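Side-chain contacts in imelysin-like protein (Psychrobacter arcticus, PDB 3PF0), which is of unknown function but, as a member of the imelysin-like M75 peptidase family, may act as a metalloendopeptidase: residues Pro286-Thr289 against Ala290-Ser294; Val44-Ser47 against Ala48-Lys52. All blocks are in the same frame, centred on the assembly; numbering follows the deposited sequence.

From the N terminus, the chain first reaches contact 2, where residues 44-47 run straight into the first turn of helix 48-84. More than two hundred residues later it returns to form contact 1, made within the short helix 286-292 and the loop that leaves it. Each contact closes a turn of a few residues; the two follow in series, neither enclosing nor crossing the other. In space the centres of contact 1 and contact 2 are about 11 Å apart. Ile291 joins them: its CG2 packs on CG1 of Ile46 at 3.7 Å, and its CG1 packs against the methyl of Thr50. The end of the short helix is thus tied to the beginning of the long one.

Contact 1. Residues Pro286-Thr289 against Ala290-Ser294; sequences PVLT and AILGS
Leu288 and Leu292, one turn apart, set their side chains obliquely against each other, CG of Leu288 meeting CD1 of Leu292 at 4.0 Å. CG of Leu288 lies anti to its backbone N (chi1 178°), whereas that of Leu292 lies beside its own N (chi1 -60°) and rests 3.4 Å from Leu288 O. The backbones of the two are joined by the bond from Leu292 N to Leu288 O, 3.0 Å. Ile291, one residue earlier, sets CD1 3.4 Å from Val287 O, and its side chain also reaches Tyr54 of helix 48-84. These are i to i+4 contacts of a short alpha-helix, 286-292, whose leucines pack on Leu352, just beyond helix 327-351. On another face, Thr289 OG1 donates back to Pro286 O at 3.0 Å, coming from above the carbonyl plane, on the same face as Ala290 N, which shares that acceptor. A valine in place of Thr289 would probably leave Pro286 O to Ala290 N, without the second bond from the hydroxyl. Past the last helical residue, Gly293 N still bonds to Thr289 O at 2.8 Å, and Ser294 OG donates to Ile291 O from above its plane.

Contact 2. Residues Val44-Ser47 against Ala48-Lys52; sequences VDIS and AETEK
This is a local contact at the N-terminal end of helix 48-84, on the protein surface, between Ser47, at the N-cap position, and Thr50. The two hydroxyls meet directly, Ser47 OG and Thr50 OG1 lying 2.9 Å apart in a hydrogen bond that either could donate. Ser47 brings its oxygen there by holding OG between its backbone N and carbonyl carbon (chi1 69°), so that the hydroxyl leans over the first turn and also stands 3.1 Å from Thr50 N. As the N-cap residue, Ser47 begins the helical bonding pattern with its carbonyl: Glu51 N donates to Ser47 O at 3.0 Å, with an N-H...O angle of 162°. Ile46, the residue before the cap, adds an apolar contact, its CG2 methyl 4.0 Å from CG2 of Thr50. With OG1 beside the backbone N (chi1 -66°) and turned to Ser47, CG2 is the branch of Thr50 left to face Ile46. The same Ile46 methyl comes within van der Waals distance of the carboxylate of Glu51, 3.9 Å from its OE1, and the extended glutamate chain crosses the isoleucine side chain at about a right angle. Glu51 is buried, with Thr220 and Asp224 of a neighbouring loop against its side chain, while Thr220 OG1 is hydrogen-bonded to Ala48 O in the same first turn.

Contact 1. Residues Pro286-Thr289 against Ala290-Ser294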
loop_
_atom_site.group_PDB
_atom_site.type_symbol
_atom_site.label_atom_id
_atom_site.label_comp_id
_atom_site.label_asym_id
_atom_site.label_seq_id
_atom_site.Cartn_x
_atom_site.Cartn_y
_atom_site.Cartn_z
ATOM N N PRO A 286 7.349 9.677 -17.534
ATOM C CA PRO A 286 7.473 10.409 -18.813
ATOM C C PRO A 286 6.246 10.325 -19.728
ATOM O O PRO A 286 5.965 11.289 -20.437
ATOM C CB PRO A 286 8.677 9.743 -19.498
ATOM C CG PRO A 286 9.444 9.118 -18.410
ATOM C CD PRO A 286 8.456 8.714 -17.358
ATOM N N VAL A 287 5.528 9.181 -19.721
ATOM C CA VAL A 287 4.329 8.953 -20.537
ATOM C C VAL A 287 3.227 9.940 -20.106
ATOM O O VAL A 287 2.554 10.509 -20.963
ATOM C CB VAL A 287 3.862 7.468 -20.470
ATOM C CG1 VAL A 287 2.651 7.211 -21.369
ATOM C CG2 VAL A 287 5.001 6.523 -20.849
ATOM N N LEU A 288 3.084 10.179 -18.790
ATOM C CA LEU A 288 2.084 11.099 -18.264
ATOM C C LEU A 288 2.507 12.561 -18.437
ATOM O O LEU A 288 1.650 13.386 -18.760
ATOM C CB LEU A 288 1.771 10.806 -16.782
ATOM C CG LEU A 288 0.758 11.734 -16.098
ATOM C CD1 LEU A 288 -0.601 11.703 -16.799
ATOM C CD2 LEU A 288 0.652 11.429 -14.607
ATOM N N THR A 289 3.800 12.888 -18.201
ATOM C CA THR A 289 4.318 14.264 -18.322
ATOM C C THR A 289 4.195 14.760 -19.774
ATOM O O THR A 289 4.015 15.962 -19.979
ATOM C CB THR A 289 5.756 14.397 -17.791
ATOM O OG1 THR A 289 6.629 13.546 -18.531
ATOM C CG2 THR A 289 5.867 14.107 -16.286
ATOM N N ALA A 290 4.243 13.834 -20.764
ATOM C CA ALA A 290 4.076 14.143 -22.189
ATOM C C ALA A 290 2.612 14.493 -22.496
ATOM O O ALA A 290 2.353 15.362 -23.334
ATOM C CB ALA A 290 4.534 12.971 -23.045
ATOM N N ILE A 291 1.660 13.824 -21.808
ATOM C CA ILE A 291 0.217 14.063 -21.937
ATOM C C ILE A 291 -0.104 15.461 -21.362
ATOM O O ILE A 291 -0.861 16.218 -21.975
ATOM C CB ILE A 291 -0.595 12.916 -21.253
ATOM C CG1 ILE A 291 -0.503 11.616 -22.079
ATOM C CG2 ILE A 291 -2.061 13.304 -21.003
ATOM C CD1 ILE A 291 -0.840 10.304 -21.331
ATOM N N LEU A 292 0.507 15.803 -20.209
ATOM C CA LEU A 292 0.313 17.089 -19.529
ATOM C C LEU A 292 1.053 18.228 -20.228
ATOM O O LEU A 292 0.575 19.362 -20.202
ATOM C CB LEU A 292 0.768 17.016 -18.059
ATOM C CG LEU A 292 0.077 15.998 -17.148
ATOM C CD1 LEU A 292 0.906 15.740 -15.909
ATOM C CD2 LEU A 292 -1.326 16.446 -16.762
ATOM N N GLY A 293 2.205 17.919 -20.827
ATOM C CA GLY A 293 3.062 18.885 -21.504
ATOM C C GLY A 293 2.748 19.129 -22.965
ATOM O O GLY A 293 3.665 19.206 -23.789
ATOM N N SER A 294 1.451 19.277 -23.295
ATOM C CA SER A 294 0.985 19.545 -24.659
ATOM C C SER A 294 0.902 21.061 -24.945
ATOM O O SER A 294 0.890 21.455 -26.113
ATOM C CB SER A 294 -0.365 18.880 -24.902
ATOM O OG SER A 294 -0.242 17.468 -24.891
#

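Contact 2. Residues Val44-Ser47 against Ala48-Lys52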
loop_
_atom_site.group_PDB
_atom_site.type_symbol
_atom_site.label_atom_id
_atom_site.label_comp_id
_atom_site.label_asym_id
_atom_site.label_seq_id
_atom_site.Cartn_x
_atom_site.Cartn_y
_atom_site.Cartn_z
ATOM N N VAL A 44 -6.110 19.639 -21.268
ATOM C CA VAL A 44 -5.295 19.182 -22.401
ATOM C C VAL A 44 -6.099 18.197 -23.252
ATOM O O VAL A 44 -7.009 17.538 -22.740
ATOM C CB VAL A 44 -3.915 18.576 -21.996
ATOM C CG1 VAL A 44 -3.001 19.624 -21.374
ATOM C CG2 VAL A 44 -4.057 17.354 -21.087
ATOM N N ASP A 45 -5.747 18.084 -24.541
ATOM C CA ASP A 45 -6.402 17.157 -25.458
ATOM C C ASP A 45 -5.713 15.799 -25.409
ATOM O O ASP A 45 -4.510 15.712 -25.657
ATOM C CB ASP A 45 -6.411 17.712 -26.895
ATOM C CG ASP A 45 -7.302 18.922 -27.073
ATOM O OD1 ASP A 45 -8.542 18.756 -27.038
ATOM O OD2 ASP A 45 -6.762 20.034 -27.253
ATOM N N ILE A 46 -6.469 14.747 -25.054
ATOM C CA ILE A 46 -5.978 13.364 -25.002
ATOM C C ILE A 46 -6.782 12.537 -26.007
ATOM O O ILE A 46 -8.006 12.446 -25.876
ATOM C CB ILE A 46 -6.031 12.735 -23.571
ATOM C CG1 ILE A 46 -5.437 13.673 -22.496
ATOM C CG2 ILE A 46 -5.356 11.340 -23.551
ATOM C CD1 ILE A 46 -5.892 13.395 -21.072
ATOM N N SER A 47 -6.102 11.936 -27.001
ATOM C CA SER A 47 -6.767 11.088 -27.988
ATOM C C SER A 47 -7.123 9.727 -27.370
ATOM O O SER A 47 -6.545 9.339 -26.346
ATOM C CB SER A 47 -5.899 10.909 -29.228
ATOM O OG SER A 47 -4.749 10.128 -28.951
ATOM N N ALA A 48 -8.088 9.015 -27.983
ATOM C CA ALA A 48 -8.538 7.698 -27.538
ATOM C C ALA A 48 -7.377 6.698 -27.541
ATOM O O ALA A 48 -7.290 5.872 -26.634
ATOM C CB ALA A 48 -9.664 7.201 -28.427
ATOM N N GLU A 49 -6.460 6.821 -28.526
ATOM C CA GLU A 49 -5.294 5.963 -28.684
ATOM C C GLU A 49 -4.220 6.272 -27.638
ATOM O O GLU A 49 -3.673 5.329 -27.060
ATOM C CB GLU A 49 -4.722 6.070 -30.105
ATOM C CG GLU A 49 -4.080 4.782 -30.612
ATOM C CD GLU A 49 -4.932 3.523 -30.586
ATOM O OE1 GLU A 49 -6.134 3.595 -30.935
ATOM O OE2 GLU A 49 -4.388 2.453 -30.225
ATOM N N THR A 50 -3.935 7.576 -27.374
ATOM C CA THR A 50 -2.960 8.023 -26.364
ATOM C C THR A 50 -3.400 7.516 -24.987
ATOM O O THR A 50 -2.567 7.020 -24.226
ATOM C CB THR A 50 -2.804 9.563 -26.395
ATOM O OG1 THR A 50 -2.225 9.935 -27.640
ATOM C CG2 THR A 50 -1.944 10.116 -25.243
ATOM N N GLU A 51 -4.715 7.619 -24.694
ATOM C CA GLU A 51 -5.320 7.177 -23.444
ATOM C C GLU A 51 -5.204 5.662 -23.307
ATOM O O GLU A 51 -4.784 5.191 -22.254
ATOM C CB GLU A 51 -6.783 7.616 -23.387
ATOM C CG GLU A 51 -7.311 7.812 -21.981
ATOM C CD GLU A 51 -8.655 8.507 -21.960
ATOM O OE1 GLU A 51 -8.707 9.716 -22.283
ATOM O OE2 GLU A 51 -9.661 7.841 -21.627
ATOM N N LYS A 52 -5.542 4.905 -24.378
ATOM C CA LYS A 52 -5.444 3.442 -24.421
ATOM C C LYS A 52 -3.998 2.990 -24.113
ATOM O O LYS A 52 -3.804 2.105 -23.274
ATOM C CB LYS A 52 -5.905 2.919 -25.796
ATOM C CG LYS A 52 -5.842 1.404 -25.964
ATOM C CD LYS A 52 -6.204 0.992 -27.379
ATOM C CE LYS A 52 -6.258 -0.502 -27.547
ATOM N NZ LYS A 52 -6.516 -0.870 -28.962
#